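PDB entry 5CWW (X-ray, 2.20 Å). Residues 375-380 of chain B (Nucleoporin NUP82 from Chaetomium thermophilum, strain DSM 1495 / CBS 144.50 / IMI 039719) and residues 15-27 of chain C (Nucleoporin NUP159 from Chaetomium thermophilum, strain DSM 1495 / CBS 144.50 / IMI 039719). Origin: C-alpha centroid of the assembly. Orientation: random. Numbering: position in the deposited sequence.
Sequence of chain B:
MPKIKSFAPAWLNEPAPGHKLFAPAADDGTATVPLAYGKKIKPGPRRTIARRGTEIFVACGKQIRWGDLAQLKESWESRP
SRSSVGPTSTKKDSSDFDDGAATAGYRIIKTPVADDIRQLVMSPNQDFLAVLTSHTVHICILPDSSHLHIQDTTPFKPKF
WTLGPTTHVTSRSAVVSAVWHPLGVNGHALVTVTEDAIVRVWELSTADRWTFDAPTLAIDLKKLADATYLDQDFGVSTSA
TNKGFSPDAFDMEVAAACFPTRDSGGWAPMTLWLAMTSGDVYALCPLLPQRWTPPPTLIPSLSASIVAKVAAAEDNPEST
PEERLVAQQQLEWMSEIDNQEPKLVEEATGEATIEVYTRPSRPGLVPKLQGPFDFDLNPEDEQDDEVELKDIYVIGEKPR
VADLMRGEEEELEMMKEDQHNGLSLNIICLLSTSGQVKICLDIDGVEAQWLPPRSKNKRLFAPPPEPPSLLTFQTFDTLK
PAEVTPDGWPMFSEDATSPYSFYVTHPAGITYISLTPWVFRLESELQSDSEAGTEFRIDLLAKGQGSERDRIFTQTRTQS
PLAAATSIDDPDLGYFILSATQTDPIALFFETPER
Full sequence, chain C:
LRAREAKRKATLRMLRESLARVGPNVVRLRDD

Chain B, residues 375-380: FDLNPE
Chain C 15-27: LRESLARVGPNVV

The contact between NUP82 and NUP159 is anchored by a salt bridge from Asp B376 to Arg C16. Arg C16 NE donates a very short hydrogen bond to Asp B376 OD2 (2.5 Å, N-H...O angle 158°), and Arg C16 NH2 adds a weak one to Asp B376 OD1 (3.3 Å, 132°). The carboxylate thus meets the guanidinium at its edge, near its plane, through the NE and NH2 side. Asp B376 lies at the end of a strand (phi/psi -69/140), with its CA-to-CB bond toward the helix and its side chain in t (chi1 -170°, chi2 19°). The CA-to-CB bond of Arg C16 runs sideways, and its long chain brings the charged end to the aspartate through chi1 154° (t), chi2 57° (p), chi3 162° (t) and chi4 84°. A second acidic group lies near the same guanidinium within chain C: Glu C17 OE2 is 3.5 Å from Arg C16 NH1, but well out of the guanidinium plane, so this salt bridge is one of charges alone.

Leu B377 follows the aspartate and packs over one face of the guanidinium, with Leu B377 CD2 3.6 Å from Arg C16 CZ. The backbone puts it there by a type II turn from Phe B375 to Asn B378, closed by a weak hydrogen bond from Asn B378 N to Phe B375 O (3.3 Å). Asp B376 and Leu B377 are the central residues of the turn, the leucine with positive phi (57/31), and both point their CA-to-CB bonds toward chain C. Leu B377 adopts the mt rotamer (-56°, -174°) and has the largest area covered by the other stretch, 101 of the 350 Å² buried in total. Its branched end reaches the helix: Leu B377 CD1 is 3.6 Å from Leu C19 CB, and Leu B377 CD2 is 3.9 Å from Ala C20 CB. Leu B377 CD1 also comes within 3.7 Å of the backbone at Ala C20 N. Leu C19, also mt (-72°, 168°), is buried.

The helix, residues 15-22, is held by backbone bonds such as Leu C19 N to Leu C15 O (2.7 Å) and Ala C20 N to Arg C16 O (2.8 Å). Gly C23 leaves it with positive phi (93/175), angles at which a CB would jam against the preceding carbonyl oxygen, which suits glycine.

Beyond the glycine, chain C passes Pro B379, where the two backbones come nearest: the CA atoms of Pro B379 and Pro C24 are 5.6 Å apart. Both rings are C-gamma exo, and Pro B379 CA lies 4.3 Å from Pro C24 CB. Pro B379 CG then packs on Val C26 CG2 at 3.8 Å. Val C26 (t, -173°) begins a short strand (-111/120) and points its CA-to-CB bond toward chain B. Compact apolar side chains suit this contact, in which Pro B379 is buried and Pro C24 stays exposed, while Asn B378 (t, -171°) points its CA-to-CB bond away and hydrogen-bonds elsewhere in the structure.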

# COMPACT_ATOMS: atom_id res chain seq x y z
N PHE B 375 -8.57 -15.44 -0.02
CA PHE B 375 -8.41 -15.77 1.40
C PHE B 375 -9.00 -17.15 1.67
O PHE B 375 -10.22 -17.30 1.77
CB PHE B 375 -9.08 -14.71 2.28
CG PHE B 375 -8.56 -13.32 2.07
CD1 PHE B 375 -7.23 -13.11 1.73
CD2 PHE B 375 -9.40 -12.23 2.19
CE1 PHE B 375 -6.75 -11.82 1.53
CE2 PHE B 375 -8.92 -10.94 1.99
CZ PHE B 375 -7.60 -10.74 1.66
N ASP B 376 -8.14 -18.14 1.79
CA ASP B 376 -8.59 -19.50 2.11
C ASP B 376 -9.09 -19.54 3.55
O ASP B 376 -8.51 -18.91 4.44
CB ASP B 376 -7.45 -20.50 1.90
CG ASP B 376 -7.91 -21.94 1.97
OD1 ASP B 376 -9.12 -22.20 1.84
OD2 ASP B 376 -7.05 -22.82 2.17
N LEU B 377 -10.18 -20.27 3.77
CA LEU B 377 -10.85 -20.34 5.07
C LEU B 377 -11.28 -18.95 5.57
O LEU B 377 -11.31 -18.70 6.78
CB LEU B 377 -9.95 -21.00 6.12
CG LEU B 377 -9.42 -22.40 5.80
CD1 LEU B 377 -8.68 -22.94 7.01
CD2 LEU B 377 -10.55 -23.34 5.40
N ASN B 378 -11.60 -18.06 4.64
CA ASN B 378 -12.11 -16.75 5.00
C ASN B 378 -13.45 -16.87 5.72
O ASN B 378 -14.26 -17.73 5.38
CB ASN B 378 -12.26 -15.88 3.75
CG ASN B 378 -12.58 -14.43 4.08
OD1 ASN B 378 -11.71 -13.69 4.53
ND2 ASN B 378 -13.82 -14.02 3.83
N PRO B 379 -13.69 -16.02 6.74
CA PRO B 379 -15.02 -16.03 7.37
C PRO B 379 -16.13 -15.75 6.36
O PRO B 379 -15.96 -14.89 5.49
CB PRO B 379 -14.92 -14.90 8.40
CG PRO B 379 -13.47 -14.75 8.68
CD PRO B 379 -12.77 -15.08 7.39
N GLU B 380 -17.23 -16.47 6.46
CA GLU B 380 -18.34 -16.30 5.54
C GLU B 380 -19.33 -15.27 6.09
O GLU B 380 -19.39 -15.04 7.30
CB GLU B 380 -19.04 -17.63 5.27
CG GLU B 380 -19.52 -18.36 6.52
CD GLU B 380 -20.15 -19.70 6.21
OE1 GLU B 380 -20.10 -20.13 5.04
OE2 GLU B 380 -20.69 -20.34 7.14
N LEU C 15 -1.85 -27.78 8.80
CA LEU C 15 -2.34 -26.61 9.52
C LEU C 15 -3.66 -26.15 8.91
O LEU C 15 -4.63 -25.89 9.62
CB LEU C 15 -1.31 -25.47 9.49
CG LEU C 15 -1.75 -24.11 10.04
CD1 LEU C 15 -2.02 -24.20 11.53
CD2 LEU C 15 -0.69 -23.05 9.74
N ARG C 16 -3.67 -26.05 7.58
CA ARG C 16 -4.86 -25.67 6.83
C ARG C 16 -6.03 -26.61 7.15
O ARG C 16 -7.08 -26.16 7.63
CB ARG C 16 -4.55 -25.65 5.33
CG ARG C 16 -5.74 -25.87 4.38
CD ARG C 16 -6.86 -24.87 4.60
NE ARG C 16 -7.78 -24.81 3.47
CZ ARG C 16 -8.80 -25.63 3.28
NH1 ARG C 16 -9.07 -26.61 4.14
NH2 ARG C 16 -9.58 -25.47 2.21
N GLU C 17 -5.84 -27.90 6.90
CA GLU C 17 -6.89 -28.88 7.15
C GLU C 17 -7.31 -28.87 8.62
O GLU C 17 -8.48 -29.05 8.93
CB GLU C 17 -6.42 -30.29 6.75
CG GLU C 17 -6.16 -30.46 5.26
CD GLU C 17 -7.37 -30.10 4.41
OE1 GLU C 17 -8.50 -30.43 4.82
OE2 GLU C 17 -7.19 -29.49 3.34
N SER C 18 -6.35 -28.63 9.51
CA SER C 18 -6.64 -28.56 10.93
C SER C 18 -7.50 -27.33 11.25
O SER C 18 -8.46 -27.42 12.02
CB SER C 18 -5.35 -28.52 11.74
OG SER C 18 -5.62 -28.32 13.11
N LEU C 19 -7.14 -26.19 10.67
CA LEU C 19 -7.91 -24.96 10.85
C LEU C 19 -9.30 -25.10 10.24
O LEU C 19 -10.26 -24.51 10.72
CB LEU C 19 -7.17 -23.77 10.22
CG LEU C 19 -5.92 -23.29 10.96
CD1 LEU C 19 -5.13 -22.32 10.10
CD2 LEU C 19 -6.29 -22.65 12.29
N ALA C 20 -9.40 -25.88 9.17
CA ALA C 20 -10.68 -26.12 8.51
C ALA C 20 -11.62 -26.94 9.40
O ALA C 20 -12.83 -26.70 9.41
CB ALA C 20 -10.46 -26.82 7.18
N ARG C 21 -11.07 -27.90 10.13
CA ARG C 21 -11.88 -28.75 11.00
C ARG C 21 -12.52 -27.95 12.12
O ARG C 21 -13.71 -28.12 12.41
CB ARG C 21 -11.03 -29.88 11.61
CG ARG C 21 -10.70 -31.01 10.65
CD ARG C 21 -10.20 -32.24 11.40
NE ARG C 21 -8.99 -31.97 12.17
CZ ARG C 21 -7.75 -32.09 11.70
NH1 ARG C 21 -7.52 -32.47 10.45
NH2 ARG C 21 -6.72 -31.82 12.49
N VAL C 22 -11.74 -27.08 12.75
CA VAL C 22 -12.24 -26.23 13.82
C VAL C 22 -13.25 -25.23 13.27
O VAL C 22 -14.16 -24.79 13.98
CB VAL C 22 -11.09 -25.47 14.52
CG1 VAL C 22 -11.62 -24.60 15.66
CG2 VAL C 22 -10.05 -26.45 15.05
N GLY C 23 -13.10 -24.90 11.99
CA GLY C 23 -13.95 -23.91 11.35
C GLY C 23 -13.31 -22.54 11.44
O GLY C 23 -12.27 -22.39 12.08
N PRO C 24 -13.92 -21.54 10.80
CA PRO C 24 -13.39 -20.17 10.84
C PRO C 24 -13.18 -19.66 12.27
O PRO C 24 -14.15 -19.46 13.01
CB PRO C 24 -14.47 -19.35 10.11
CG PRO C 24 -15.12 -20.33 9.21
CD PRO C 24 -15.11 -21.64 9.94
N ASN C 25 -11.92 -19.48 12.65
CA ASN C 25 -11.59 -18.95 13.97
C ASN C 25 -11.96 -17.48 14.06
O ASN C 25 -11.10 -16.60 13.93
CB ASN C 25 -10.10 -19.16 14.26
CG ASN C 25 -9.72 -18.78 15.68
OD1 ASN C 25 -10.58 -18.54 16.53
ND2 ASN C 25 -8.42 -18.71 15.94
N VAL C 26 -13.24 -17.21 14.28
CA VAL C 26 -13.76 -15.84 14.33
C VAL C 26 -14.19 -15.46 15.75
O VAL C 26 -15.08 -16.09 16.32
CB VAL C 26 -14.95 -15.65 13.37
CG1 VAL C 26 -15.36 -14.18 13.31
CG2 VAL C 26 -14.60 -16.16 11.98
N VAL C 27 -13.56 -14.43 16.29
CA VAL C 27 -13.85 -13.94 17.64
C VAL C 27 -14.38 -12.52 17.58
O VAL C 27 -13.61 -11.57 17.45
CB VAL C 27 -12.60 -13.98 18.54
CG1 VAL C 27 -12.94 -13.50 19.95
CG2 VAL C 27 -12.01 -15.38 18.58